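PDB 3QWN: hypothetical nigD-like protein from Bacteroides caccae, which is of unproven function but probably acts as an immunity protein that protects the producing cell against a bacterial toxin. Local coordinates for residues V100-I105 against G200-P205; Y188-D191 against T195-E198. All coordinates share one frame; numbering follows the deposited sequence.

Interaction 1: residues V100-I105 against G200-P205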
# COMPACT_ATOMS: atom_id res chain seq x y z
N VAL A 100 -9.35 0.38 12.03
CA VAL A 100 -8.37 -0.59 11.58
C VAL A 100 -7.23 -0.60 12.60
O VAL A 100 -7.10 0.35 13.39
CB VAL A 100 -7.81 -0.34 10.12
CG1 VAL A 100 -8.91 -0.23 9.07
CG2 VAL A 100 -6.84 0.84 10.06
N ASP A 101 -6.38 -1.63 12.54
CA ASP A 101 -5.13 -1.68 13.27
C ASP A 101 -4.00 -1.64 12.24
O ASP A 101 -4.16 -2.18 11.14
CB ASP A 101 -5.01 -2.94 14.16
CG ASP A 101 -5.97 -2.99 15.34
OD1 ASP A 101 -6.39 -1.91 15.83
OD2 ASP A 101 -6.27 -4.10 15.78
N VAL A 102 -2.90 -0.98 12.57
CA VAL A 102 -1.74 -1.00 11.69
C VAL A 102 -0.84 -2.14 12.21
O VAL A 102 -0.44 -2.11 13.37
CB VAL A 102 -1.01 0.36 11.59
CG1 VAL A 102 0.32 0.21 10.83
CG2 VAL A 102 -1.91 1.42 10.94
N VAL A 103 -0.58 -3.16 11.37
CA VAL A 103 0.30 -4.29 11.73
C VAL A 103 1.77 -3.88 11.49
O VAL A 103 2.61 -4.13 12.33
CB VAL A 103 -0.08 -5.55 10.90
CG1 VAL A 103 0.90 -6.70 11.15
CG2 VAL A 103 -1.51 -5.98 11.21
N SER A 104 2.06 -3.31 10.32
CA SER A 104 3.38 -2.89 9.88
C SER A 104 3.21 -1.73 8.89
O SER A 104 2.23 -1.70 8.18
CB SER A 104 4.13 -4.07 9.28
OG SER A 104 5.46 -3.78 8.88
N ILE A 105 4.10 -0.74 8.93
CA ILE A 105 4.04 0.45 8.07
C ILE A 105 5.48 0.90 7.78
O ILE A 105 6.33 0.88 8.68
CB ILE A 105 3.18 1.59 8.73
CG1 ILE A 105 2.96 2.78 7.74
CG2 ILE A 105 3.70 2.01 10.14
CD1 ILE A 105 1.82 3.70 8.13
N GLY A 200 -2.46 9.30 16.28
CA GLY A 200 -1.35 10.08 15.76
C GLY A 200 -0.02 9.40 16.02
O GLY A 200 1.02 10.04 15.93
N LYS A 201 -0.06 8.11 16.34
CA LYS A 201 1.08 7.21 16.62
C LYS A 201 2.22 7.36 15.59
O LYS A 201 3.37 7.39 15.98
CB LYS A 201 0.57 5.74 16.63
CG LYS A 201 1.63 4.69 16.90
CD LYS A 201 1.05 3.28 16.96
CE LYS A 201 2.17 2.28 17.23
NZ LYS A 201 1.66 1.00 17.78
N TYR A 202 1.88 7.44 14.29
CA TYR A 202 2.87 7.49 13.20
C TYR A 202 3.15 8.94 12.69
O TYR A 202 3.70 9.13 11.60
CB TYR A 202 2.42 6.55 12.06
CG TYR A 202 2.27 5.11 12.54
CD1 TYR A 202 3.37 4.38 12.99
CD2 TYR A 202 1.02 4.48 12.56
CE1 TYR A 202 3.23 3.09 13.49
CE2 TYR A 202 0.87 3.18 13.04
CZ TYR A 202 1.99 2.48 13.50
OH TYR A 202 1.86 1.18 13.97
N CYS A 203 2.82 9.96 13.54
CA CYS A 203 3.02 11.38 13.27
C CYS A 203 4.24 11.91 14.00
O CYS A 203 4.72 13.00 13.67
CB CYS A 203 1.79 12.18 13.68
SG CYS A 203 0.36 11.89 12.64
N ASN A 204 4.69 11.20 15.05
CA ASN A 204 5.81 11.63 15.86
C ASN A 204 6.97 10.63 15.75
O ASN A 204 6.86 9.51 16.29
CB ASN A 204 5.36 11.83 17.32
CG ASN A 204 4.03 12.57 17.41
OD1 ASN A 204 3.93 13.77 17.17
ND2 ASN A 204 2.97 11.84 17.68
N PRO A 205 8.05 10.97 15.00
CA PRO A 205 8.30 12.25 14.28
C PRO A 205 7.73 12.30 12.85
O PRO A 205 7.78 13.34 12.21
CB PRO A 205 9.83 12.29 14.23
CG PRO A 205 10.23 10.84 14.07
CD PRO A 205 9.20 10.04 14.85
O HOH W 1 -0.03 -0.41 15.57

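Interaction 2: residues Y188-D191 against T195-E198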
# COMPACT_ATOMS: atom_id res chain seq x y z
N TYR A 188 -8.05 6.02 12.18
CA TYR A 188 -8.96 5.72 13.28
C TYR A 188 -8.82 4.27 13.66
O TYR A 188 -8.74 3.40 12.79
CB TYR A 188 -10.40 6.09 12.94
CG TYR A 188 -10.68 7.58 13.08
CD1 TYR A 188 -10.18 8.49 12.16
CD2 TYR A 188 -11.48 8.06 14.12
CE1 TYR A 188 -10.45 9.85 12.26
CE2 TYR A 188 -11.73 9.43 14.25
CZ TYR A 188 -11.22 10.33 13.32
OH TYR A 188 -11.46 11.69 13.39
N THR A 189 -8.76 4.01 14.96
CA THR A 189 -8.59 2.68 15.56
C THR A 189 -9.39 2.63 16.86
O THR A 189 -9.86 3.67 17.34
CB THR A 189 -7.08 2.41 15.79
OG1 THR A 189 -6.87 1.01 16.04
CG2 THR A 189 -6.46 3.29 16.88
N TYR A 190 -9.56 1.44 17.44
CA TYR A 190 -10.26 1.32 18.73
C TYR A 190 -9.28 1.45 19.87
O TYR A 190 -8.19 0.88 19.79
CB TYR A 190 -10.99 -0.03 18.84
CG TYR A 190 -12.24 -0.14 18.01
CD1 TYR A 190 -13.32 0.72 18.23
CD2 TYR A 190 -12.39 -1.14 17.04
CE1 TYR A 190 -14.50 0.61 17.48
CE2 TYR A 190 -13.56 -1.27 16.30
CZ TYR A 190 -14.62 -0.40 16.53
OH TYR A 190 -15.77 -0.52 15.80
N ASP A 191 -9.68 2.14 20.96
CA ASP A 191 -8.84 2.24 22.16
C ASP A 191 -9.08 0.99 23.02
O ASP A 191 -9.82 0.09 22.60
CB ASP A 191 -9.07 3.56 22.95
CG ASP A 191 -10.47 3.86 23.48
OD1 ASP A 191 -11.24 2.90 23.70
OD2 ASP A 191 -10.76 5.04 23.74
N THR A 195 -13.58 2.31 21.95
CA THR A 195 -14.02 3.58 21.37
C THR A 195 -13.12 3.93 20.19
O THR A 195 -11.90 3.82 20.29
CB THR A 195 -14.15 4.72 22.40
OG1 THR A 195 -13.52 4.44 23.63
CG2 THR A 195 -15.59 5.01 22.69
N ALA A 196 -13.73 4.33 19.07
CA ALA A 196 -12.99 4.70 17.88
C ALA A 196 -12.32 6.05 18.09
O ALA A 196 -13.02 7.02 18.41
CB ALA A 196 -13.90 4.74 16.67
N ILE A 197 -10.98 6.10 18.00
CA ILE A 197 -10.18 7.31 18.19
C ILE A 197 -9.21 7.51 17.03
O ILE A 197 -8.75 6.53 16.45
CB ILE A 197 -9.44 7.32 19.55
CG1 ILE A 197 -8.53 6.08 19.73
CG2 ILE A 197 -10.43 7.44 20.71
CD1 ILE A 197 -7.03 6.33 19.62
N GLU A 198 -8.86 8.78 16.73
CA GLU A 198 -7.88 9.11 15.70
C GLU A 198 -6.49 8.96 16.31
O GLU A 198 -6.18 9.64 17.29
CB GLU A 198 -8.14 10.53 15.16
CG GLU A 198 -7.30 10.92 13.96
CD GLU A 198 -7.43 12.38 13.56
OE1 GLU A 198 -7.01 13.25 14.35
OE2 GLU A 198 -7.94 12.64 12.45

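Interaction 1: residues V100-I105 against G200-P205
Tyr202 lays one face of its ring over the CG2 methyl of Ile105, a CH-pi contact with that carbon 3.7 Å from the ring centroid, 19° off the normal and shifted toward Tyr202 CE1. The opposite face is covered by the ring's own neighbour in sequence, Lys201, whose CG lies above the centre, so the phenol is held flat between the two. Val102 meets the far end of the ring, where its chi1 of 171° swings CG1 out to 3.6 Å from Tyr202 OH. One water ties the polar ends together, donating to Val102 O and bonding to Tyr202 OH at 2.9 Å, while accepting from NZ of the fully extended Lys201. A type I turn from Gly200 to Cys203 presents the tyrosine. On 100-105, a classic beta bulge at Val103 and Ser104, both facing Ile115, separates the two aliphatic residues. Val102 and Ile105 also pack on Leu116 and Met114 of strand 111-120 and on Tyr187 and Phe185 of strand 181-190, while Phe207 of strand 196-209 touches both Tyr202 and Ile105; the tyrosine thus joins an outer strand of the three-stranded sheet to the sheet of 181-190 and 196-209.

Interaction 2: residues Y188-D191 against T195-E198
Thr189 and Ile197 form the hydrogen-bonded pair of an antiparallel beta hairpin, joined by two backbone bonds: Thr189 N to Ile197 O at 2.9 Å and Ile197 N to Thr189 O at 2.8 Å, the latter almost straight at 172°. The non-hydrogen-bonded pairs Tyr188-Glu198 and Tyr190-Ala196 flank it. Their side chains share one face of the sheet, where the Tyr188 ring lies over the aliphatic part of Glu198, with Glu198 CB 3.8 Å from the ring centroid and 18° off its normal. The extended chain of Glu198 runs on past CE1 of Tyr188, and its carboxylate plane is turned 60° from the ring. At the other end of the hairpin, Tyr190 brings CD1 to 3.7 Å from Ala196 N. On the other face the methyls Thr189 CG2 and Ile197 CD1 lie side by side. The turn is held by Asp191: Asp191 N bonds to Thr195 O, and Asp191 OD1 accepts from Thr195 OG1 on the syn side at 2.8 Å, whereas Thr195 N, 3.0 Å from Asp191 OD1, comes from above the carboxylate plane.

Further out, Tyr188 stacks on His97, Pro99 touches Tyr190 and Ala196, and the hydroxyls of Thr189 and Tyr190 bond to Val100 O and Glu156 OE1. Within the turn itself, Asp193 N gives Asp191 OD1 a third donor.

Overall arrangement
Interactions 1 and 2 lie in the C-terminal beta-sandwich domain, their centres about 12 Å apart. In sequence, 100-105 comes first, then 188-191, 195-198 and 200-205, so the hairpin falls between the two partners of interaction 1. Strand 196-209 serves both: it begins as the returning arm of the hairpin, then turns a corner and reaches toward strand 101-108, which belongs to a different, three-stranded sheet. Thus interaction 2 joins neighbours within one sheet, whereas interaction 1 bridges two sheets, and a single strand ties the hairpin of one to the edge of the other. The two contacts also meet directly: Val100 N lies 3.2 Å from Tyr188 O, a probable hydrogen bond.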